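Side-chain contacts in nitrite transporter NirC (Salmonella enterica subsp. enterica serovar Typhimurium, PDB 4FC4), which carries nitrite across the cytoplasmic membrane, in uptake and in export, as a pentamer of the formate/nitrite transporter family: residues B[41-44]-B[45-49]; B[70-74]-B[75-79]; B[211-214]-B[215-219]. All coordinates share one frame; numbering follows the deposited sequence.

Contact 1. Residues B[41-44]-B[45-49]; sequences GIIL and IFTLG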
ATOM      1  N   GLY B  41     -13.844  -2.572  14.674  1.00 36.09           N
ATOM      2  CA  GLY B  41     -13.178  -3.557  13.825  1.00 37.07           C
ATOM      3  C   GLY B  41     -13.956  -4.855  13.560  1.00 37.73           C
ATOM      4  O   GLY B  41     -14.016  -5.349  12.420  1.00 39.23           O
ATOM      5  N   ILE B  42     -14.550  -5.428  14.608  1.00 38.08           N
ATOM      6  CA  ILE B  42     -15.264  -6.673  14.468  1.00 36.80           C
ATOM      7  C   ILE B  42     -16.530  -6.463  13.599  1.00 37.99           C
ATOM      8  O   ILE B  42     -16.888  -7.318  12.786  1.00 40.26           O
ATOM      9  CB  ILE B  42     -15.753  -7.217  15.837  1.00 37.53           C
ATOM     10  CG1 ILE B  42     -14.632  -7.937  16.586  1.00 38.30           C
ATOM     11  CG2 ILE B  42     -16.922  -8.190  15.572  1.00 37.40           C
ATOM     12  CD1 ILE B  42     -14.176  -9.287  15.981  1.00 37.10           C
ATOM     13  N   ILE B  43     -17.229  -5.343  13.785  1.00 37.93           N
ATOM     14  CA  ILE B  43     -18.418  -5.091  12.997  1.00 37.39           C
ATOM     15  C   ILE B  43     -17.974  -5.036  11.529  1.00 39.15           C
ATOM     16  O   ILE B  43     -18.623  -5.660  10.670  1.00 38.23           O
ATOM     17  CB  ILE B  43     -19.167  -3.800  13.415  1.00 38.86           C
ATOM     18  CG1 ILE B  43     -19.695  -3.934  14.864  1.00 37.06           C
ATOM     19  CG2 ILE B  43     -20.317  -3.557  12.428  1.00 38.00           C
ATOM     20  CD1 ILE B  43     -20.126  -2.655  15.540  1.00 36.52           C
ATOM     21  N   LEU B  44     -16.832  -4.379  11.260  1.00 36.65           N
ATOM     22  CA  LEU B  44     -16.378  -4.188   9.878  1.00 37.08           C
ATOM     23  C   LEU B  44     -16.185  -5.558   9.221  1.00 38.19           C
ATOM     24  O   LEU B  44     -16.709  -5.843   8.137  1.00 38.81           O
ATOM     25  CB  LEU B  44     -15.079  -3.372   9.805  1.00 32.24           C
ATOM     26  CG  LEU B  44     -14.361  -3.411   8.430  1.00 35.04           C
ATOM     27  CD1 LEU B  44     -15.302  -3.035   7.271  1.00 30.70           C
ATOM     28  CD2 LEU B  44     -13.175  -2.442   8.457  1.00 35.16           C
ATOM     29  N   ILE B  45     -15.468  -6.440   9.898  1.00 40.27           N
ATOM     30  CA  ILE B  45     -15.013  -7.640   9.180  1.00 38.98           C
ATOM     31  C   ILE B  45     -16.133  -8.668   9.127  1.00 40.28           C
ATOM     32  O   ILE B  45     -16.230  -9.403   8.189  1.00 41.45           O
ATOM     33  CB  ILE B  45     -13.731  -8.244   9.777  1.00 37.40           C
ATOM     34  CG1 ILE B  45     -13.995  -8.720  11.224  1.00 35.33           C
ATOM     35  CG2 ILE B  45     -12.568  -7.250   9.697  1.00 34.68           C
ATOM     36  CD1 ILE B  45     -12.937  -9.700  11.721  1.00 35.02           C
ATOM     37  N   PHE B  46     -17.011  -8.691  10.119  1.00 43.26           N
ATOM     38  CA  PHE B  46     -18.214  -9.526   9.990  1.00 42.50           C
ATOM     39  C   PHE B  46     -19.215  -9.031   8.946  1.00 41.81           C
ATOM     40  O   PHE B  46     -19.833  -9.829   8.295  1.00 41.85           O
ATOM     41  CB  PHE B  46     -18.831  -9.787  11.346  1.00 38.77           C
ATOM     42  CG  PHE B  46     -18.111 -10.846  12.072  1.00 40.76           C
ATOM     43  CD1 PHE B  46     -16.853 -10.565  12.659  1.00 41.07           C
ATOM     44  CD2 PHE B  46     -18.605 -12.175  12.088  1.00 42.32           C
ATOM     45  CE1 PHE B  46     -16.118 -11.569  13.299  1.00 39.75           C
ATOM     46  CE2 PHE B  46     -17.892 -13.171  12.743  1.00 44.08           C
ATOM     47  CZ  PHE B  46     -16.652 -12.859  13.360  1.00 44.94           C
ATOM     48  N   THR B  47     -19.343  -7.722   8.754  1.00 37.96           N
ATOM     49  CA  THR B  47     -20.139  -7.207   7.666  1.00 37.68           C
ATOM     50  C   THR B  47     -19.567  -7.688   6.345  1.00 40.92           C
ATOM     51  O   THR B  47     -20.303  -8.114   5.456  1.00 45.78           O
ATOM     52  CB  THR B  47     -20.164  -5.660   7.742  1.00 38.96           C
ATOM     53  OG1 THR B  47     -20.612  -5.323   9.081  1.00 45.56           O
ATOM     54  CG2 THR B  47     -21.137  -5.033   6.712  1.00 33.23           C
ATOM     55  N   LEU B  48     -18.254  -7.638   6.197  1.00 38.74           N
ATOM     56  CA  LEU B  48     -17.687  -7.990   4.937  1.00 39.84           C
ATOM     57  C   LEU B  48     -17.786  -9.500   4.706  1.00 44.06           C
ATOM     58  O   LEU B  48     -18.173  -9.944   3.611  1.00 46.31           O
ATOM     59  CB  LEU B  48     -16.241  -7.480   4.839  1.00 40.17           C
ATOM     60  CG  LEU B  48     -16.079  -5.935   4.888  1.00 38.79           C
ATOM     61  CD1 LEU B  48     -14.583  -5.579   4.918  1.00 39.21           C
ATOM     62  CD2 LEU B  48     -16.755  -5.270   3.699  1.00 35.24           C
ATOM     63  N   GLY B  49     -17.428 -10.271   5.730  1.00 43.32           N
ATOM     64  CA  GLY B  49     -17.374 -11.724   5.640  1.00 43.51           C
ATOM     65  C   GLY B  49     -18.744 -12.260   5.388  1.00 45.63           C
ATOM     66  O   GLY B  49     -18.891 -13.228   4.649  1.00 53.08           O
TER
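Ile42 and Phe46, one helical turn apart, lie side by side and point the same way. The methyl CG2 of Ile42 rests 3.8 Å from CD1 of Phe46, while Ile42 CD1 reaches CE1 on the same flank of the ring. That flank also meets the backbone: Ile42 O sits at the ring edge, near its plane, 3.2 Å from Phe46 CD1.

Leu44 and Leu48 form the next pair, slanting across one another so that their CD1 methyls approach to 3.5 Å. Thr47, by contrast, turns its polar branch back onto the helix. With OG1 anti to its carbonyl carbon (chi1 -54°), the hydroxyl donates to Ile43 O over 2.6 Å. It comes in from above the carbonyl plane, about 40° out of it, whereas Thr47 N binds the same oxygen at 2.9 Å, nearly along the C=O axis. Ile43 CG2 comes within 3.8 Å of Thr47 OG1, these two side chains also running obliquely to each other.

Beyond the segment, Phe46 is covered by Leu204 and by helix 137-147. Leu44, Thr47 and Leu48 pack on Ala192 of a second subunit.

The chemistry is that of a buried membrane helix. Hydrocarbon faces both the protein core and the subunit interface, and the one side-chain hydroxyl of 41-49 finds its acceptor within its own helix, in Ile43 O, which also takes Thr47 N.

Contact 2. Residues B[70-74]-B[75-79]; sequences TLVII and AGSEL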
ATOM      1  N   THR B  70      -5.061  -0.615  15.255  1.00 30.39           N
ATOM      2  CA  THR B  70      -4.665   0.717  14.835  1.00 32.93           C
ATOM      3  C   THR B  70      -5.341   1.805  15.671  1.00 37.99           C
ATOM      4  O   THR B  70      -4.644   2.697  16.164  1.00 45.58           O
ATOM      5  CB  THR B  70      -4.963   0.964  13.365  1.00 29.63           C
ATOM      6  OG1 THR B  70      -4.318  -0.052  12.569  1.00 28.49           O
ATOM      7  CG2 THR B  70      -4.514   2.348  12.983  1.00 32.15           C
ATOM      8  N   LEU B  71      -6.664   1.716  15.849  1.00 39.47           N
ATOM      9  CA  LEU B  71      -7.406   2.584  16.767  1.00 37.58           C
ATOM     10  C   LEU B  71      -6.837   2.509  18.161  1.00 38.40           C
ATOM     11  O   LEU B  71      -6.489   3.503  18.729  1.00 38.69           O
ATOM     12  CB  LEU B  71      -8.924   2.249  16.781  1.00 36.38           C
ATOM     13  CG  LEU B  71      -9.724   2.493  15.471  1.00 37.13           C
ATOM     14  CD1 LEU B  71     -11.187   2.088  15.618  1.00 30.59           C
ATOM     15  CD2 LEU B  71      -9.584   3.933  14.951  1.00 30.30           C
ATOM     16  N   VAL B  72      -6.807   1.319  18.738  1.00 41.26           N
ATOM     17  CA  VAL B  72      -6.305   1.136  20.096  1.00 38.57           C
ATOM     18  C   VAL B  72      -4.945   1.834  20.301  1.00 40.46           C
ATOM     19  O   VAL B  72      -4.769   2.555  21.282  1.00 38.74           O
ATOM     20  CB  VAL B  72      -6.230  -0.393  20.460  1.00 38.68           C
ATOM     21  CG1 VAL B  72      -5.491  -0.620  21.787  1.00 40.05           C
ATOM     22  CG2 VAL B  72      -7.640  -0.986  20.568  1.00 33.03           C
ATOM     23  N   ILE B  73      -4.019   1.728  19.327  1.00 39.72           N
ATOM     24  CA  ILE B  73      -2.640   2.171  19.601  1.00 39.26           C
ATOM     25  C   ILE B  73      -2.428   3.646  19.260  1.00 37.54           C
ATOM     26  O   ILE B  73      -1.785   4.395  19.993  1.00 38.95           O
ATOM     27  CB  ILE B  73      -1.599   1.303  18.861  1.00 37.95           C
ATOM     28  CG1 ILE B  73      -1.607  -0.162  19.374  1.00 40.29           C
ATOM     29  CG2 ILE B  73      -0.215   1.915  18.958  1.00 32.69           C
ATOM     30  CD1 ILE B  73      -0.699  -1.069  18.553  1.00 35.35           C
ATOM     31  N   ILE B  74      -3.028   4.067  18.161  1.00 38.43           N
ATOM     32  CA  ILE B  74      -2.750   5.352  17.566  1.00 34.88           C
ATOM     33  C   ILE B  74      -3.730   6.388  18.098  1.00 37.25           C
ATOM     34  O   ILE B  74      -3.310   7.461  18.416  1.00 36.38           O
ATOM     35  CB  ILE B  74      -2.812   5.273  16.061  1.00 34.79           C
ATOM     36  CG1 ILE B  74      -1.862   4.147  15.613  1.00 36.15           C
ATOM     37  CG2 ILE B  74      -2.509   6.652  15.406  1.00 29.18           C
ATOM     38  CD1 ILE B  74      -0.376   4.561  15.481  1.00 36.47           C
ATOM     39  N   ALA B  75      -5.011   6.065  18.228  1.00 38.61           N
ATOM     40  CA  ALA B  75      -5.925   6.992  18.898  1.00 40.44           C
ATOM     41  C   ALA B  75      -5.616   7.053  20.402  1.00 38.44           C
ATOM     42  O   ALA B  75      -5.720   8.126  20.983  1.00 38.50           O
ATOM     43  CB  ALA B  75      -7.403   6.644  18.650  1.00 36.22           C
ATOM     44  N   GLY B  76      -5.276   5.915  21.026  1.00 37.66           N
ATOM     45  CA  GLY B  76      -4.960   5.875  22.463  1.00 35.77           C
ATOM     46  C   GLY B  76      -6.121   5.279  23.203  1.00 39.07           C
ATOM     47  O   GLY B  76      -7.264   5.698  22.979  1.00 42.83           O
ATOM     48  N   SER B  77      -5.854   4.236  24.004  1.00 43.22           N
ATOM     49  CA  SER B  77      -6.845   3.532  24.856  1.00 41.83           C
ATOM     50  C   SER B  77      -6.134   2.501  25.779  1.00 42.69           C
ATOM     51  O   SER B  77      -4.937   2.378  25.747  1.00 43.21           O
ATOM     52  CB  SER B  77      -7.838   2.830  23.954  1.00 39.28           C
ATOM     53  OG  SER B  77      -7.150   1.876  23.174  1.00 38.48           O
ATOM     54  N   GLU B  78      -6.853   1.730  26.574  1.00 42.95           N
ATOM     55  CA  GLU B  78      -6.183   0.643  27.341  1.00 45.90           C
ATOM     56  C   GLU B  78      -6.746  -0.751  27.045  1.00 44.07           C
ATOM     57  O   GLU B  78      -7.916  -0.987  27.247  1.00 47.06           O
ATOM     58  CB  GLU B  78      -6.184   0.943  28.847  1.00 42.42           C
ATOM     59  CG  GLU B  78      -5.593   2.314  29.144  1.00 44.75           C
ATOM     60  CD  GLU B  78      -4.056   2.414  28.971  1.00 47.90           C
ATOM     61  OE1 GLU B  78      -3.348   1.371  28.872  1.00 51.42           O
ATOM     62  OE2 GLU B  78      -3.518   3.558  29.018  1.00 51.04           O
ATOM     63  N   LEU B  79      -5.909  -1.649  26.545  1.00 43.52           N
ATOM     64  CA  LEU B  79      -6.331  -2.936  26.023  1.00 42.25           C
ATOM     65  C   LEU B  79      -5.787  -3.996  26.943  1.00 43.59           C
ATOM     66  O   LEU B  79      -4.593  -4.069  27.192  1.00 42.64           O
ATOM     67  CB  LEU B  79      -5.773  -3.147  24.587  1.00 39.74           C
ATOM     68  CG  LEU B  79      -6.281  -4.388  23.812  1.00 37.90           C
ATOM     69  CD1 LEU B  79      -7.813  -4.431  23.787  1.00 31.02           C
ATOM     70  CD2 LEU B  79      -5.676  -4.512  22.374  1.00 33.03           C
TER
HETATM   71  O   HOH W   1      -2.960   1.373  23.664  1.00 45.60           O
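Val72 and Ser77 meet where helix 67-75 runs out, and Val72 O is the focus of the contact. The hydroxyl of Ser77 donates to it over 3.1 Å between OG and O, in the carbonyl plane and on a lone pair. Ser77 holds OG between its backbone N and carbonyl carbon (chi1 62°), which turns the hydroxyl back to the helix and also sets it 3.3 Å from Val72 CG1. A water donates to Val72 O and to Ser77 O, 3.0 Å from the latter, and so bridges the two chain segments. Gly76 N adds only a weak bond to Val72 O, at 3.4 Å.

The same methyl, Val72 CG1, touches Leu79 CB at 3.8 Å, the two side chains crossing at about a right angle. One step back, Ala75 N bonds to Leu71 O at 3.0 Å. Gly76 then leaves the helix with positive phi (104°), a conformation that calls for glycine, and an extended run from Ser77 to Leu79 follows.

Outside this shell, Glu78 forms a salt bridge with Arg15. Trp169, Arg173 and Tyr245 of a second subunit bind the carbonyls of Ala75, Ile74 and Gly76. The chain is interrupted here between helices 67-75 and 80-93, consistent with the broken second transmembrane helix of FNT channels; Val38 and Ala34 of helix 24-51 pack against Val72 and Ser77, and helix 177-192 touches Ile73 and Ile74.

Contact 3. Residues B[211-214]-B[215-219]; sequences GHHS and DAYTL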
ATOM      1  N   GLY B 211     -28.919 -10.247  18.942  1.00 53.23           N
ATOM      2  CA  GLY B 211     -29.567 -10.528  17.678  1.00 56.70           C
ATOM      3  C   GLY B 211     -30.367 -11.793  17.801  1.00 59.82           C
ATOM      4  O   GLY B 211     -30.606 -12.266  18.916  1.00 62.45           O
ATOM      5  N   HIS B 212     -30.732 -12.334  16.650  1.00 58.40           N
ATOM      6  CA  HIS B 212     -31.573 -13.481  16.541  1.00 61.30           C
ATOM      7  C   HIS B 212     -30.664 -14.698  16.609  1.00 63.88           C
ATOM      8  O   HIS B 212     -30.441 -15.382  15.606  1.00 68.81           O
ATOM      9  CB  HIS B 212     -32.314 -13.339  15.210  1.00 65.32           C
ATOM     10  CG  HIS B 212     -33.408 -14.376  14.954  1.00 75.97           C
ATOM     11  ND1 HIS B 212     -34.275 -14.784  15.902  1.00 81.01           N
ATOM     12  CD2 HIS B 212     -33.769 -15.060  13.769  1.00 75.15           C
ATOM     13  CE1 HIS B 212     -35.123 -15.688  15.365  1.00 84.35           C
ATOM     14  NE2 HIS B 212     -34.803 -15.851  14.062  1.00 80.49           N
ATOM     15  N   HIS B 213     -30.103 -14.985  17.785  1.00 60.73           N
ATOM     16  CA  HIS B 213     -29.239 -16.171  17.956  1.00 60.13           C
ATOM     17  C   HIS B 213     -30.063 -17.419  18.243  1.00 64.16           C
ATOM     18  O   HIS B 213     -31.221 -17.321  18.646  1.00 65.84           O
ATOM     19  CB  HIS B 213     -28.254 -15.939  19.092  1.00 59.73           C
ATOM     20  CG  HIS B 213     -28.920 -15.612  20.402  1.00 62.20           C
ATOM     21  ND1 HIS B 213     -29.349 -16.570  21.254  1.00 64.32           N
ATOM     22  CD2 HIS B 213     -29.271 -14.385  20.980  1.00 61.92           C
ATOM     23  CE1 HIS B 213     -29.945 -15.998  22.331  1.00 62.86           C
ATOM     24  NE2 HIS B 213     -29.908 -14.666  22.166  1.00 63.01           N
ATOM     25  N   SER B 214     -29.487 -18.603  18.050  1.00 61.59           N
ATOM     26  CA  SER B 214     -30.214 -19.819  18.349  1.00 64.26           C
ATOM     27  C   SER B 214     -30.274 -20.088  19.877  1.00 65.82           C
ATOM     28  O   SER B 214     -29.639 -19.396  20.678  1.00 64.34           O
ATOM     29  CB  SER B 214     -29.591 -21.009  17.615  1.00 61.55           C
ATOM     30  OG  SER B 214     -28.471 -21.488  18.334  1.00 58.74           O
ATOM     31  N   ASP B 215     -31.035 -21.096  20.281  1.00 68.88           N
ATOM     32  CA  ASP B 215     -31.173 -21.409  21.721  1.00 74.51           C
ATOM     33  C   ASP B 215     -29.929 -22.096  22.263  1.00 73.03           C
ATOM     34  O   ASP B 215     -29.675 -22.073  23.478  1.00 76.19           O
ATOM     35  CB  ASP B 215     -32.385 -22.304  21.979  1.00 77.31           C
ATOM     36  CG  ASP B 215     -33.538 -21.958  21.088  1.00 83.07           C
ATOM     37  OD1 ASP B 215     -33.304 -21.472  19.935  1.00 79.83           O
ATOM     38  OD2 ASP B 215     -34.682 -22.193  21.536  1.00 88.75           O
ATOM     39  N   ALA B 216     -29.178 -22.720  21.354  1.00 68.87           N
ATOM     40  CA  ALA B 216     -27.921 -23.378  21.674  1.00 65.48           C
ATOM     41  C   ALA B 216     -26.886 -22.379  22.190  1.00 63.74           C
ATOM     42  O   ALA B 216     -25.856 -22.784  22.685  1.00 68.82           O
ATOM     43  CB  ALA B 216     -27.398 -24.157  20.460  1.00 60.12           C
ATOM     44  N   TYR B 217     -27.172 -21.083  22.089  1.00 62.51           N
ATOM     45  CA  TYR B 217     -26.206 -20.006  22.394  1.00 61.73           C
ATOM     46  C   TYR B 217     -26.561 -19.384  23.735  1.00 62.53           C
ATOM     47  O   TYR B 217     -27.615 -18.747  23.849  1.00 62.25           O
ATOM     48  CB  TYR B 217     -26.312 -18.908  21.327  1.00 58.22           C
ATOM     49  CG  TYR B 217     -25.360 -17.748  21.505  1.00 56.54           C
ATOM     50  CD1 TYR B 217     -23.989 -17.907  21.248  1.00 55.92           C
ATOM     51  CD2 TYR B 217     -25.819 -16.485  21.888  1.00 55.37           C
ATOM     52  CE1 TYR B 217     -23.098 -16.862  21.405  1.00 54.16           C
ATOM     53  CE2 TYR B 217     -24.937 -15.422  22.055  1.00 51.74           C
ATOM     54  CZ  TYR B 217     -23.570 -15.605  21.794  1.00 52.95           C
ATOM     55  OH  TYR B 217     -22.626 -14.583  21.922  1.00 45.04           O
ATOM     56  N   THR B 218     -25.686 -19.552  24.733  1.00 61.97           N
ATOM     57  CA  THR B 218     -26.032 -19.213  26.145  1.00 64.08           C
ATOM     58  C   THR B 218     -24.944 -18.367  26.828  1.00 61.74           C
ATOM     59  O   THR B 218     -23.807 -18.296  26.328  1.00 60.45           O
ATOM     60  CB  THR B 218     -26.215 -20.474  27.012  1.00 63.76           C
ATOM     61  OG1 THR B 218     -24.909 -20.968  27.331  1.00 62.33           O
ATOM     62  CG2 THR B 218     -27.064 -21.555  26.303  1.00 61.06           C
ATOM     63  N   LEU B 219     -25.274 -17.750  27.961  1.00 58.39           N
ATOM     64  CA  LEU B 219     -24.275 -16.941  28.669  1.00 61.54           C
ATOM     65  C   LEU B 219     -23.158 -17.815  29.231  1.00 62.04           C
ATOM     66  O   LEU B 219     -21.988 -17.394  29.312  1.00 57.23           O
ATOM     67  CB  LEU B 219     -24.889 -16.147  29.802  1.00 63.10           C
ATOM     68  CG  LEU B 219     -25.809 -14.973  29.557  1.00 66.37           C
ATOM     69  CD1 LEU B 219     -26.940 -15.047  30.579  1.00 69.31           C
ATOM     70  CD2 LEU B 219     -25.014 -13.670  29.677  1.00 68.15           C
TER
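Ser214 and Tyr217 close a type I beta turn, with Asp215 and Ala216 at its corners. The closing bond, from Tyr217 N to Ser214 O, is weak at 3.3 Å. Just before it, His212 is the centre of an inverse gamma turn, so two tight turns follow one another in the connection between helices 198-209 and 219-248.

The turn brings the side chains of His213 and Tyr217 together. CD2 of Tyr217 lies over one face of the imidazole, 3.4 Å above its plane and offset toward the rim, with His213 CG its nearest atom at 3.5 Å. The ring planes meet at 55° and the centroids are 5.2 Å apart, an oblique pairing in which the side chains cross at about a right angle. Two torsions produce it: His213 keeps CG between its backbone N and carbonyl carbon (chi1 57°), while Tyr217 CG extends anti to its own N (chi1 -179°).

His213 is also fixed at its edge. ND1 donates to Ser214 O at 2.9 Å, with the oxygen close to the ring plane, which restrains rotation of the imidazole. Ser214 OG bends toward the turn and accepts a weak bond from Ala216 N, 3.3 Å away.

Elsewhere, His213 stacks on Trp209, and Tyr217 OH is hydrogen-bonded to Phe205 O, tying the tyrosine to helix 198-209. Ala142 and Thr146 of helix 137-147 also touch Tyr217. Thr218, at the N-cap of helix 219-248, caps Gly221 N.

Chemically, ND1 acts as a donor and so carries a proton. Ser214 O accepts this bond, the shorter of its two, and the weak one from Tyr217 N; imidazole and turn thus share one acceptor, while the ring of the buried tyrosine lies against the imidazole face.

In the fold
The three contacts follow one another along the chain and differ in burial. Contacts 1 and 2 are buried and both touch a second subunit, their nearest atoms about 5 Å apart. Contact 3 is a surface contact that no other chain of the assembly touches; it lies across the chain's centre from contact 2, with centres about 31 Å apart. Helix 24-51 contains contact 1 and also packs against contact 2, while helices 198-209 and 137-147 border both contact 1 and contact 3. Chemistry changes with place: hydrocarbon pairs within a continuous helix, a carbonyl shared by hydroxyl and water where a helix breaks, and an aromatic pair with imidazole-to-backbone bonding in the surface turn.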